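Local structure of Lmo0135 protein (Listeria monocytogenes EGD-e, 5ISU) at residues Lys341-Tyr346 with Asp392-Leu397; Tyr260-Glu265 with Asn420-His425; Leu347-Ser352 with Thr376-Leu381; Tyr281-Glu286 with Leu358-Gln363. The protein is the substrate-binding protein CtaP of an ABC transporter and probably binds peptides for uptake. One frame throughout, in Å; residues are numbered along the deposited sequence.

Contact 1 (Lys341-Tyr346 with Asp392-Leu397); sequences KLTVYY and DYSIAL
Y393 CB comes obliquely to the Y345 ring, 3.4 Å from Y345 CD1. D392 O approaches the ring obliquely too. At the edge of the same ring, in its plane, sits T343 OG1 from its own strand. Y346 CB meets L397 CD1 at 3.8 Å, while the ring leads away. T343 OG1 bonds D392 O at 2.9 Å, in the carbonyl plane on a lone pair, and accepts from S394 N. S394 OG stands beside its own backbone N (chi1 -46°) and takes T343 N in a nearly straight bond of 2.8 Å. Beyond it the pairing is regular parallel sheet: I395 N to T343 O, Y345 N to I395 O at 2.7 Å, and L397 N to Y345 O. V344 and I395 share one face, Y345 and A396 the other. In this solute-binding-protein lobe, strand 341-347, helix 351-365 and strand 370-376 form a beta-alpha-beta unit. Strand 341-347 runs between 370-376 and 395-400, with the helix over the V344 and I395 face and strand 248-263 beyond 395-400.

Contact 2 (Tyr260-Glu265 with Asn420-His425); sequences YATFNE and NYSNYH
E265 N donates to S422 O at 2.8 Å, which ties the loop just after strand 248-263 to a type I beta turn, N420 to N423. The turn closes with N423 N on N420 O. The donor E265 N is tilted 31° from the S422 carbonyl plane. Alongside, N423 ND2 gives a short bond of 2.6 Å to N264 OD1, on a side chain whose CG is anti to the backbone N (chi1 -167°). That oxygen is approached from above its carbonyl plane, while it lies near the amide plane of N423. N264 OD1 also accepts from N266 N, and N264 ND2 donates to the backbone oxygens of Y393 and N390. N423 OD1 receives R388 NE. The N264 amide is therefore bonded at both its oxygen and its nitrogen, as is that of N423. N420 fastens the turn from within: its OD1 accepts Y424 N, and its ND2 donates to Y424 O and L414 O. S422 OG is paired with V461 O and rests 3.6 Å from T262 CB. T262 OG1 bonds A396 O, while its CG2 packs on Y421 CB. The side chains of E265 and Y424 lie side by side, pointing the same way, and Y424 OH bonds D459. Y260 and Y421 cross at about a right angle, with Y260 OH 3.5 Å from Y421 CD2, at the ring edge near its plane.

Contact 3 (Leu347-Ser352 with Thr376-Leu381); sequences LNNSKS and TDPNAL
L347 and L381 cross at about a right angle, and the CD2 methyl of each meets that of the other. Their separation, L347 CD2 to L381 CD2, is 3.3 Å, closer than two methyls normally come. L347 CD2 also lies 4.0 Å from P378 CA. The one hydrogen bond between the segments runs from N348 N to T376 O, 2.8 Å, with the donor tilted 31° from the carbonyl plane. N348 has CG between its backbone N and carbonyl carbon (chi1 67°). Its amide lies by the T376 carbonyl and crosses P378 at about a right angle. N348 OD1 is 3.8 Å from P378 CD, and N349 ND2 is 4.0 Å from P378 CG. Further out lie the starts of two helices. D377 is the N-cap of helix 378-385, and its OD1 takes a weak capping bond from N379 N. D377 O accepts L381 N in the first turn of the helix. S350 caps helix 351-365 through a weak bond to Q353 N. Q353 OE1 accepts L347 N. T376 OG1 bonds Y346 O. The contact is at the surface, at the end of a beta-alpha-beta crossover, where the parallel strands 341-347 and 370-376 pass into helices 351-365 and 378-385.

Contact 4 (Tyr281-Glu286 with Leu358-Gln363); sequences YALDRE and LYLQQQ
L283 crosses L360 obliquely, with its CD2 methyl 3.4 Å from L360 CD2, a tight carbon pair. L283 CD1 touches the same L360 methyl at 3.6 Å. The second neighbour of L283 CD2 is the Y359 ring, approached obliquely at CE2, 3.8 Å away. Y359 CG is anti to the backbone N (chi1 179°), and the ring reaches from the helix to D284. One of its faces carries Q363 CG from the next turn of the helix, offset toward the rim. At the ring edge, near its plane, D284 N makes a weak hydrogen bond to Y359 OH. E287 OE1 is the stronger partner of that hydroxyl. Helix 351-365 packs here on the short connection between helices 273-281 and 285-292, in an alpha/beta lobe of the periplasmic-binding-protein fold. D284 is the N-cap of helix 285-292, its OD1 accepting E287 N. Q363 is bent at chi2 (-55°), which turns CD back. Its NE2 donates to A282 O at 3.1 Å, almost in line with the carbonyl. The same carbonyl has a weak second donor in Q322 NE2. Beyond the two segments, L360 touches L371 of strand 370-376 and L283 touches Y463 of strand 462-475.

Contacts 1, 2 and 4 are buried; contact 3 is at the surface. Contacts 1 and 2 reach the same mixed sheet through the neighbouring strands 395-400 and 248-263, and Y393 OH to Y421 O joins them. Contact 3 continues from contact 1 at the C-terminal end of strand 341-347, where Y346 O meets T376 N. Contacts 3 and 4 both use helix 351-365, at its start and further along it. Contact 1 rests on backbone pairing with two hydroxyls built in, contact 2 on buried amides, contact 3 on one backbone bond with helix caps nearby, and contact 4 on leucine packing with two bonds between side chain and backbone, one of them weak.

Contact 1 (Lys341-Tyr346 with Asp392-Leu397)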
loop_
_atom_site.group_PDB
_atom_site.type_symbol
_atom_site.label_atom_id
_atom_site.label_comp_id
_atom_site.label_asym_id
_atom_site.label_seq_id
_atom_site.Cartn_x
_atom_site.Cartn_y
_atom_site.Cartn_z
ATOM N N LYS A 341 15.343 -15.198 27.494
ATOM C CA LYS A 341 14.969 -15.619 26.150
ATOM C C LYS A 341 14.057 -14.589 25.491
ATOM O O LYS A 341 13.223 -13.978 26.159
ATOM C CB LYS A 341 14.283 -16.990 26.250
ATOM C CG LYS A 341 15.196 -18.059 26.862
ATOM C CD LYS A 341 14.457 -19.265 27.425
ATOM C CE LYS A 341 13.832 -20.147 26.362
ATOM N NZ LYS A 341 13.105 -21.295 26.978
ATOM N N LEU A 342 14.238 -14.393 24.184
ATOM C CA LEU A 342 13.445 -13.428 23.420
ATOM C C LEU A 342 12.424 -14.132 22.560
ATOM O O LEU A 342 12.620 -15.282 22.171
ATOM C CB LEU A 342 14.338 -12.556 22.540
ATOM C CG LEU A 342 15.339 -11.651 23.258
ATOM C CD1 LEU A 342 16.139 -10.859 22.232
ATOM C CD2 LEU A 342 14.632 -10.712 24.237
ATOM N N THR A 343 11.339 -13.424 22.259
ATOM C CA THR A 343 10.251 -13.962 21.463
ATOM C C THR A 343 10.075 -13.229 20.131
ATOM O O THR A 343 10.161 -11.992 20.067
ATOM C CB THR A 343 8.916 -13.898 22.242
ATOM O OG1 THR A 343 8.668 -12.553 22.687
ATOM C CG2 THR A 343 8.955 -14.819 23.460
ATOM N N VAL A 344 9.860 -13.999 19.064
ATOM C CA VAL A 344 9.567 -13.428 17.747
ATOM C C VAL A 344 8.141 -13.837 17.401
ATOM O O VAL A 344 7.823 -15.022 17.326
ATOM C CB VAL A 344 10.565 -13.835 16.650
ATOM C CG1 VAL A 344 10.744 -15.353 16.565
ATOM C CG2 VAL A 344 10.136 -13.252 15.303
ATOM N N TYR A 345 7.267 -12.848 17.260
ATOM C CA TYR A 345 5.860 -13.092 16.939
ATOM C C TYR A 345 5.633 -12.800 15.469
ATOM O O TYR A 345 6.047 -11.771 14.972
ATOM C CB TYR A 345 4.929 -12.229 17.818
ATOM C CG TYR A 345 4.596 -12.806 19.190
ATOM C CD1 TYR A 345 5.543 -12.840 20.218
ATOM C CD2 TYR A 345 3.307 -13.272 19.472
ATOM C CE1 TYR A 345 5.226 -13.359 21.474
ATOM C CE2 TYR A 345 2.982 -13.794 20.722
ATOM C CZ TYR A 345 3.939 -13.836 21.718
ATOM O OH TYR A 345 3.595 -14.342 22.960
ATOM N N TYR A 346 4.948 -13.711 14.791
ATOM C CA TYR A 346 4.675 -13.571 13.371
ATOM C C TYR A 346 3.398 -14.337 13.005
ATOM O O TYR A 346 2.784 -14.985 13.863
ATOM C CB TYR A 346 5.895 -14.060 12.571
ATOM C CG TYR A 346 6.273 -15.501 12.817
ATOM C CD1 TYR A 346 7.051 -15.864 13.918
ATOM C CD2 TYR A 346 5.880 -16.500 11.934
ATOM C CE1 TYR A 346 7.395 -17.186 14.149
ATOM C CE2 TYR A 346 6.215 -17.825 12.150
ATOM C CZ TYR A 346 6.972 -18.168 13.256
ATOM O OH TYR A 346 7.297 -19.480 13.462
ATOM N N ASP A 392 4.598 -8.528 25.288
ATOM C CA ASP A 392 4.745 -9.980 25.132
ATOM C C ASP A 392 5.780 -10.308 24.071
ATOM O O ASP A 392 6.585 -11.218 24.245
ATOM C CB ASP A 392 3.424 -10.629 24.720
ATOM C CG ASP A 392 2.338 -10.468 25.758
ATOM O OD1 ASP A 392 2.627 -10.070 26.915
ATOM O OD2 ASP A 392 1.181 -10.764 25.407
ATOM N N TYR A 393 5.755 -9.550 22.980
ATOM C CA TYR A 393 6.661 -9.786 21.858
ATOM C C TYR A 393 7.946 -8.982 21.977
ATOM O O TYR A 393 7.926 -7.810 22.319
ATOM C CB TYR A 393 5.964 -9.482 20.509
ATOM C CG TYR A 393 5.579 -8.014 20.242
ATOM C CD1 TYR A 393 4.377 -7.486 20.724
ATOM C CD2 TYR A 393 6.386 -7.184 19.463
ATOM C CE1 TYR A 393 4.008 -6.171 20.475
ATOM C CE2 TYR A 393 6.019 -5.869 19.197
ATOM C CZ TYR A 393 4.828 -5.367 19.717
ATOM O OH TYR A 393 4.442 -4.065 19.478
ATOM N N SER A 394 9.068 -9.633 21.709
ATOM C CA SER A 394 10.349 -8.946 21.697
ATOM C C SER A 394 10.496 -8.397 20.284
ATOM O O SER A 394 10.912 -7.260 20.072
ATOM C CB SER A 394 11.494 -9.911 22.004
ATOM O OG SER A 394 11.185 -10.730 23.117
ATOM N N ILE A 395 10.127 -9.228 19.318
ATOM C CA ILE A 395 10.225 -8.883 17.906
ATOM C C ILE A 395 8.949 -9.302 17.197
ATOM O O ILE A 395 8.359 -10.343 17.526
ATOM C CB ILE A 395 11.413 -9.623 17.246
ATOM C CG1 ILE A 395 12.724 -9.263 17.956
ATOM C CG2 ILE A 395 11.496 -9.303 15.751
ATOM C CD1 ILE A 395 13.917 -10.066 17.487
ATOM N N ALA A 396 8.520 -8.477 16.244
ATOM C CA ALA A 396 7.360 -8.760 15.418
ATOM C C ALA A 396 7.709 -8.506 13.940
ATOM O O ALA A 396 8.302 -7.484 13.591
ATOM C CB ALA A 396 6.188 -7.908 15.842
ATOM N N LEU A 397 7.372 -9.460 13.089
ATOM C CA LEU A 397 7.603 -9.325 11.661
ATOM C C LEU A 397 6.402 -8.628 11.073
ATOM O O LEU A 397 5.266 -8.986 11.376
ATOM C CB LEU A 397 7.797 -10.687 11.006
ATOM C CG LEU A 397 8.952 -11.471 11.608
ATOM C CD1 LEU A 397 9.056 -12.839 10.964
ATOM C CD2 LEU A 397 10.259 -10.693 11.469
#

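Contact 2 (Tyr260-Glu265 with Asn420-His425)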
loop_
_atom_site.group_PDB
_atom_site.type_symbol
_atom_site.label_atom_id
_atom_site.label_comp_id
_atom_site.label_asym_id
_atom_site.label_seq_id
_atom_site.Cartn_x
_atom_site.Cartn_y
_atom_site.Cartn_z
ATOM N N TYR A 260 9.853 -5.949 7.241
ATOM C CA TYR A 260 10.754 -5.571 8.313
ATOM C C TYR A 260 10.454 -6.238 9.638
ATOM O O TYR A 260 9.400 -6.823 9.824
ATOM C CB TYR A 260 10.703 -4.061 8.505
ATOM C CG TYR A 260 9.409 -3.519 9.056
ATOM C CD1 TYR A 260 8.271 -3.438 8.265
ATOM C CD2 TYR A 260 9.319 -3.086 10.361
ATOM C CE1 TYR A 260 7.079 -2.946 8.756
ATOM C CE2 TYR A 260 8.131 -2.562 10.873
ATOM C CZ TYR A 260 7.013 -2.497 10.067
ATOM O OH TYR A 260 5.831 -1.997 10.560
ATOM N N ALA A 261 11.409 -6.137 10.556
ATOM C CA ALA A 261 11.260 -6.625 11.917
ATOM C C ALA A 261 11.257 -5.421 12.850
ATOM O O ALA A 261 12.019 -4.503 12.656
ATOM C CB ALA A 261 12.402 -7.542 12.262
ATOM N N THR A 262 10.396 -5.433 13.855
ATOM C CA THR A 262 10.312 -4.355 14.840
ATOM C C THR A 262 10.918 -4.828 16.141
ATOM O O THR A 262 10.783 -5.987 16.476
ATOM C CB THR A 262 8.852 -4.048 15.204
ATOM O OG1 THR A 262 8.304 -5.167 15.916
ATOM C CG2 THR A 262 8.004 -3.784 13.982
ATOM N N PHE A 263 11.548 -3.934 16.896
ATOM C CA PHE A 263 12.098 -4.288 18.226
ATOM C C PHE A 263 11.200 -3.612 19.252
ATOM O O PHE A 263 11.110 -2.385 19.264
ATOM C CB PHE A 263 13.547 -3.837 18.388
ATOM C CG PHE A 263 14.501 -4.479 17.403
ATOM C CD1 PHE A 263 14.770 -5.834 17.464
ATOM C CD2 PHE A 263 15.176 -3.712 16.464
ATOM C CE1 PHE A 263 15.648 -6.425 16.569
ATOM C CE2 PHE A 263 16.066 -4.295 15.576
ATOM C CZ PHE A 263 16.300 -5.653 15.631
ATOM N N ASN A 264 10.515 -4.410 20.077
ATOM C CA ASN A 264 9.555 -3.872 21.063
ATOM C C ASN A 264 10.233 -3.225 22.267
ATOM O O ASN A 264 10.620 -3.916 23.216
ATOM C CB ASN A 264 8.611 -4.975 21.553
ATOM C CG ASN A 264 7.404 -4.431 22.321
ATOM O OD1 ASN A 264 7.328 -3.245 22.638
ATOM N ND2 ASN A 264 6.440 -5.301 22.595
ATOM N N GLU A 265 10.334 -1.898 22.254
ATOM C CA GLU A 265 10.967 -1.181 23.360
ATOM C C GLU A 265 10.184 -1.203 24.688
ATOM O O GLU A 265 10.663 -0.664 25.678
ATOM C CB GLU A 265 11.343 0.241 22.951
ATOM C CG GLU A 265 12.330 0.241 21.795
ATOM C CD GLU A 265 12.881 1.615 21.449
ATOM O OE1 GLU A 265 12.947 2.491 22.336
ATOM O OE2 GLU A 265 13.304 1.797 20.282
ATOM N N ASN A 420 2.937 2.383 15.897
ATOM C CA ASN A 420 4.352 2.449 16.311
ATOM C C ASN A 420 4.647 1.126 17.030
ATOM O O ASN A 420 4.678 1.060 18.268
ATOM C CB ASN A 420 4.555 3.662 17.239
ATOM C CG ASN A 420 6.012 3.888 17.667
ATOM O OD1 ASN A 420 6.868 3.002 17.604
ATOM N ND2 ASN A 420 6.283 5.104 18.144
ATOM N N TYR A 421 4.867 0.079 16.240
ATOM C CA TYR A 421 5.094 -1.292 16.768
ATOM C C TYR A 421 6.315 -1.445 17.678
ATOM O O TYR A 421 6.319 -2.274 18.602
ATOM C CB TYR A 421 5.144 -2.319 15.613
ATOM C CG TYR A 421 3.851 -2.347 14.786
ATOM C CD1 TYR A 421 2.634 -2.679 15.383
ATOM C CD2 TYR A 421 3.848 -2.061 13.419
ATOM C CE1 TYR A 421 1.453 -2.708 14.659
ATOM C CE2 TYR A 421 2.667 -2.092 12.684
ATOM C CZ TYR A 421 1.473 -2.420 13.313
ATOM O OH TYR A 421 0.294 -2.461 12.617
ATOM N N SER A 422 7.329 -0.625 17.429
ATOM C CA SER A 422 8.550 -0.646 18.208
ATOM C C SER A 422 8.401 0.105 19.553
ATOM O O SER A 422 9.230 -0.065 20.437
ATOM C CB SER A 422 9.691 -0.040 17.387
ATOM O OG SER A 422 9.868 -0.715 16.142
ATOM N N ASN A 423 7.348 0.918 19.692
ATOM C CA ASN A 423 7.086 1.720 20.907
ATOM C C ASN A 423 8.264 2.672 21.221
ATOM O O ASN A 423 8.585 2.935 22.389
ATOM C CB ASN A 423 6.746 0.823 22.109
ATOM C CG ASN A 423 5.512 -0.024 21.874
ATOM O OD1 ASN A 423 4.424 0.498 21.695
ATOM N ND2 ASN A 423 5.675 -1.348 21.909
ATOM N N TYR A 424 8.860 3.196 20.148
ATOM C CA TYR A 424 9.996 4.122 20.195
ATOM C C TYR A 424 9.528 5.551 20.476
ATOM O O TYR A 424 8.749 6.120 19.714
ATOM C CB TYR A 424 10.721 4.037 18.851
ATOM C CG TYR A 424 11.858 5.001 18.593
ATOM C CD1 TYR A 424 13.079 4.871 19.252
ATOM C CD2 TYR A 424 11.748 5.980 17.610
ATOM C CE1 TYR A 424 14.134 5.723 18.972
ATOM C CE2 TYR A 424 12.798 6.834 17.332
ATOM C CZ TYR A 424 13.985 6.701 18.008
ATOM O OH TYR A 424 15.026 7.554 17.727
ATOM N N HIS A 425 10.013 6.127 21.574
ATOM C CA HIS A 425 9.611 7.475 21.984
ATOM C C HIS A 425 10.780 8.453 21.920
ATOM O O HIS A 425 11.698 8.404 22.748
ATOM C CB HIS A 425 9.003 7.437 23.389
ATOM C CG HIS A 425 7.964 6.374 23.556
ATOM N ND1 HIS A 425 6.819 6.325 22.785
ATOM C CD2 HIS A 425 7.893 5.320 24.402
ATOM C CE1 HIS A 425 6.094 5.280 23.143
ATOM N NE2 HIS A 425 6.719 4.659 24.127
#

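Contact 3 (Leu347-Ser352 with Thr376-Leu381)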
loop_
_atom_site.group_PDB
_atom_site.type_symbol
_atom_site.label_atom_id
_atom_site.label_comp_id
_atom_site.label_asym_id
_atom_site.label_seq_id
_atom_site.Cartn_x
_atom_site.Cartn_y
_atom_site.Cartn_z
ATOM N N LEU A 347 2.988 -14.231 11.744
ATOM C CA LEU A 347 1.785 -14.911 11.246
ATOM C C LEU A 347 2.011 -16.427 11.107
ATOM O O LEU A 347 3.014 -16.856 10.542
ATOM C CB LEU A 347 1.385 -14.311 9.893
ATOM C CG LEU A 347 0.972 -12.835 9.907
ATOM C CD1 LEU A 347 0.995 -12.226 8.510
ATOM C CD2 LEU A 347 -0.399 -12.659 10.547
ATOM N N ASN A 348 1.066 -17.231 11.596
ATOM C CA ASN A 348 1.189 -18.703 11.523
ATOM C C ASN A 348 0.808 -19.317 10.164
ATOM O O ASN A 348 0.861 -20.532 10.005
ATOM C CB ASN A 348 0.368 -19.383 12.638
ATOM C CG ASN A 348 -1.142 -19.205 12.475
ATOM O OD1 ASN A 348 -1.622 -18.518 11.569
ATOM N ND2 ASN A 348 -1.895 -19.818 13.375
ATOM N N ASN A 349 0.424 -18.478 9.203
ATOM C CA ASN A 349 0.016 -18.930 7.874
ATOM C C ASN A 349 0.868 -18.311 6.754
ATOM O O ASN A 349 0.387 -18.135 5.636
ATOM C CB ASN A 349 -1.451 -18.554 7.661
ATOM C CG ASN A 349 -1.673 -17.052 7.637
ATOM O OD1 ASN A 349 -0.766 -16.261 7.931
ATOM N ND2 ASN A 349 -2.879 -16.647 7.277
ATOM N N SER A 350 2.113 -17.959 7.059
ATOM C CA SER A 350 3.009 -17.342 6.074
ATOM C C SER A 350 4.341 -18.047 6.092
ATOM O O SER A 350 5.107 -17.913 7.044
ATOM C CB SER A 350 3.207 -15.858 6.385
ATOM O OG SER A 350 4.145 -15.271 5.497
ATOM N N LYS A 351 4.609 -18.819 5.048
ATOM C CA LYS A 351 5.880 -19.549 4.954
ATOM C C LYS A 351 7.075 -18.608 4.956
ATOM O O LYS A 351 8.107 -18.933 5.546
ATOM C CB LYS A 351 5.881 -20.484 3.742
ATOM C CG LYS A 351 5.566 -19.811 2.401
ATOM C CD LYS A 351 4.947 -20.791 1.399
ATOM C CE LYS A 351 3.517 -21.171 1.810
ATOM N NZ LYS A 351 2.849 -22.142 0.900
ATOM N N SER A 352 6.915 -17.432 4.347
ATOM C CA SER A 352 7.982 -16.435 4.319
ATOM C C SER A 352 8.340 -16.002 5.724
ATOM O O SER A 352 9.516 -16.021 6.102
ATOM C CB SER A 352 7.573 -15.210 3.517
ATOM O OG SER A 352 7.432 -15.539 2.162
ATOM N N THR A 376 1.629 -17.073 15.404
ATOM C CA THR A 376 0.267 -16.839 15.910
ATOM C C THR A 376 -0.805 -16.628 14.835
ATOM O O THR A 376 -0.512 -16.339 13.673
ATOM C CB THR A 376 0.211 -15.615 16.848
ATOM O OG1 THR A 376 0.497 -14.434 16.100
ATOM C CG2 THR A 376 1.197 -15.743 17.997
ATOM N N ASP A 377 -2.052 -16.780 15.284
ATOM C CA ASP A 377 -3.273 -16.603 14.494
ATOM C C ASP A 377 -3.374 -15.115 14.141
ATOM O O ASP A 377 -3.070 -14.281 14.993
ATOM C CB ASP A 377 -4.472 -17.070 15.359
ATOM C CG ASP A 377 -5.823 -16.969 14.653
ATOM O OD1 ASP A 377 -6.277 -15.846 14.331
ATOM O OD2 ASP A 377 -6.485 -18.022 14.519
ATOM N N PRO A 378 -3.798 -14.775 12.900
ATOM C CA PRO A 378 -3.882 -13.359 12.467
ATOM C C PRO A 378 -4.657 -12.424 13.399
ATOM O O PRO A 378 -4.127 -11.383 13.783
ATOM C CB PRO A 378 -4.564 -13.444 11.098
ATOM C CG PRO A 378 -4.218 -14.798 10.599
ATOM C CD PRO A 378 -4.190 -15.691 11.810
ATOM N N ASN A 379 -5.883 -12.795 13.764
ATOM C CA ASN A 379 -6.697 -11.958 14.656
ATOM C C ASN A 379 -5.946 -11.708 15.949
ATOM O O ASN A 379 -5.806 -10.565 16.383
ATOM C CB ASN A 379 -8.032 -12.630 14.999
ATOM C CG ASN A 379 -8.871 -12.951 13.775
ATOM O OD1 ASN A 379 -8.424 -12.798 12.633
ATOM N ND2 ASN A 379 -10.094 -13.426 14.011
ATOM N N ALA A 380 -5.464 -12.793 16.555
ATOM C CA ALA A 380 -4.721 -12.722 17.810
ATOM C C ALA A 380 -3.495 -11.829 17.677
ATOM O O ALA A 380 -3.170 -11.086 18.598
ATOM C CB ALA A 380 -4.314 -14.115 18.268
ATOM N N LEU A 381 -2.835 -11.887 16.518
ATOM C CA LEU A 381 -1.633 -11.079 16.277
ATOM C C LEU A 381 -1.964 -9.580 16.263
ATOM O O LEU A 381 -1.194 -8.775 16.773
ATOM C CB LEU A 381 -0.937 -11.501 14.980
ATOM C CG LEU A 381 0.413 -10.839 14.660
ATOM C CD1 LEU A 381 1.446 -11.107 15.748
ATOM C CD2 LEU A 381 0.925 -11.316 13.312
#

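Contact 4 (Tyr281-Glu286 with Leu358-Gln363)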
loop_
_atom_site.group_PDB
_atom_site.type_symbol
_atom_site.label_atom_id
_atom_site.label_comp_id
_atom_site.label_asym_id
_atom_site.label_seq_id
_atom_site.Cartn_x
_atom_site.Cartn_y
_atom_site.Cartn_z
ATOM N N TYR A 281 23.364 -6.409 13.192
ATOM C CA TYR A 281 24.662 -6.910 12.722
ATOM C C TYR A 281 24.752 -8.429 12.602
ATOM O O TYR A 281 25.624 -8.936 11.912
ATOM C CB TYR A 281 25.797 -6.454 13.646
ATOM C CG TYR A 281 26.293 -5.049 13.421
ATOM C CD1 TYR A 281 26.965 -4.716 12.244
ATOM C CD2 TYR A 281 26.201 -4.080 14.421
ATOM C CE1 TYR A 281 27.462 -3.437 12.039
ATOM C CE2 TYR A 281 26.715 -2.803 14.231
ATOM C CZ TYR A 281 27.341 -2.489 13.039
ATOM O OH TYR A 281 27.836 -1.227 12.846
ATOM N N ALA A 282 23.894 -9.161 13.303
ATOM C CA ALA A 282 23.915 -10.619 13.209
ATOM C C ALA A 282 23.270 -11.139 11.915
ATOM O O ALA A 282 23.411 -12.318 11.589
ATOM C CB ALA A 282 23.206 -11.229 14.414
ATOM N N LEU A 283 22.600 -10.255 11.174
ATOM C CA LEU A 283 21.835 -10.651 10.000
ATOM C C LEU A 283 22.433 -10.234 8.664
ATOM O O LEU A 283 23.228 -9.299 8.596
ATOM C CB LEU A 283 20.432 -10.045 10.113
ATOM C CG LEU A 283 19.675 -10.283 11.425
ATOM C CD1 LEU A 283 18.373 -9.501 11.451
ATOM C CD2 LEU A 283 19.406 -11.762 11.646
ATOM N N ASP A 284 22.026 -10.953 7.611
ATOM C CA ASP A 284 22.435 -10.672 6.216
ATOM C C ASP A 284 21.225 -10.745 5.300
ATOM O O ASP A 284 20.628 -11.808 5.110
ATOM C CB ASP A 284 23.509 -11.624 5.707
ATOM C CG ASP A 284 23.815 -11.413 4.225
ATOM O OD1 ASP A 284 22.992 -11.797 3.364
ATOM O OD2 ASP A 284 24.884 -10.855 3.916
ATOM N N ARG A 285 20.914 -9.617 4.689
ATOM C CA ARG A 285 19.747 -9.499 3.834
ATOM C C ARG A 285 19.624 -10.465 2.659
ATOM O O ARG A 285 18.542 -10.991 2.452
ATOM C CB ARG A 285 19.623 -8.059 3.343
ATOM C CG ARG A 285 19.212 -7.125 4.465
ATOM C CD ARG A 285 19.158 -5.687 4.037
ATOM N NE ARG A 285 18.672 -4.855 5.143
ATOM C CZ ARG A 285 19.443 -4.297 6.088
ATOM N NH1 ARG A 285 18.890 -3.561 7.049
ATOM N NH2 ARG A 285 20.760 -4.461 6.092
ATOM N N GLU A 286 20.695 -10.686 1.888
ATOM C CA GLU A 286 20.615 -11.626 0.743
ATOM C C GLU A 286 20.256 -13.028 1.212
ATOM O O GLU A 286 19.534 -13.736 0.527
ATOM C CB GLU A 286 21.892 -11.649 -0.099
ATOM C CG GLU A 286 22.135 -10.332 -0.817
ATOM C CD GLU A 286 23.143 -10.410 -1.970
ATOM O OE1 GLU A 286 23.449 -9.329 -2.513
ATOM O OE2 GLU A 286 23.610 -11.523 -2.350
ATOM N N LEU A 358 13.074 -18.421 11.564
ATOM C CA LEU A 358 14.116 -19.429 11.810
ATOM C C LEU A 358 15.493 -18.872 11.535
ATOM O O LEU A 358 16.445 -19.199 12.242
ATOM C CB LEU A 358 13.881 -20.693 10.981
ATOM C CG LEU A 358 12.730 -21.584 11.456
ATOM C CD1 LEU A 358 12.347 -22.607 10.392
ATOM C CD2 LEU A 358 13.094 -22.269 12.773
ATOM N N TYR A 359 15.600 -18.027 10.511
ATOM C CA TYR A 359 16.878 -17.414 10.198
ATOM C C TYR A 359 17.329 -16.520 11.372
ATOM O O TYR A 359 18.482 -16.562 11.777
ATOM C CB TYR A 359 16.808 -16.643 8.883
ATOM C CG TYR A 359 18.110 -15.989 8.547
ATOM C CD1 TYR A 359 19.102 -16.667 7.842
ATOM C CD2 TYR A 359 18.365 -14.698 8.953
ATOM C CE1 TYR A 359 20.309 -16.054 7.554
ATOM C CE2 TYR A 359 19.563 -14.083 8.665
ATOM C CZ TYR A 359 20.519 -14.757 7.969
ATOM O OH TYR A 359 21.689 -14.106 7.727
ATOM N N LEU A 360 16.420 -15.726 11.925
ATOM C CA LEU A 360 16.764 -14.880 13.081
ATOM C C LEU A 360 17.187 -15.749 14.278
ATOM O O LEU A 360 18.194 -15.484 14.938
ATOM C CB LEU A 360 15.591 -13.983 13.489
ATOM C CG LEU A 360 14.968 -13.046 12.452
ATOM C CD1 LEU A 360 13.886 -12.193 13.110
ATOM C CD2 LEU A 360 15.997 -12.154 11.806
ATOM N N GLN A 361 16.422 -16.800 14.531
ATOM C CA GLN A 361 16.717 -17.740 15.626
ATOM C C GLN A 361 18.115 -18.318 15.464
ATOM O O GLN A 361 18.918 -18.324 16.407
ATOM C CB GLN A 361 15.706 -18.881 15.635
ATOM C CG GLN A 361 15.844 -19.834 16.810
ATOM C CD GLN A 361 14.904 -21.009 16.704
ATOM O OE1 GLN A 361 14.715 -21.582 15.628
ATOM N NE2 GLN A 361 14.329 -21.402 17.829
ATOM N N GLN A 362 18.380 -18.806 14.258
ATOM C CA GLN A 362 19.670 -19.369 13.879
ATOM C C GLN A 362 20.785 -18.344 14.094
ATOM O O GLN A 362 21.788 -18.645 14.744
ATOM C CB GLN A 362 19.621 -19.756 12.396
ATOM C CG GLN A 362 20.851 -20.465 11.837
ATOM C CD GLN A 362 20.901 -20.404 10.313
ATOM O OE1 GLN A 362 20.933 -19.316 9.720
ATOM N NE2 GLN A 362 20.939 -21.558 9.675
ATOM N N GLN A 363 20.590 -17.121 13.574
ATOM C CA GLN A 363 21.618 -16.079 13.657
ATOM C C GLN A 363 21.818 -15.552 15.044
ATOM O O GLN A 363 22.935 -15.207 15.408
ATOM C CB GLN A 363 21.345 -14.919 12.686
ATOM C CG GLN A 363 21.440 -15.326 11.214
ATOM C CD GLN A 363 22.772 -15.983 10.854
ATOM O OE1 GLN A 363 22.801 -17.098 10.331
ATOM N NE2 GLN A 363 23.875 -15.321 11.183
#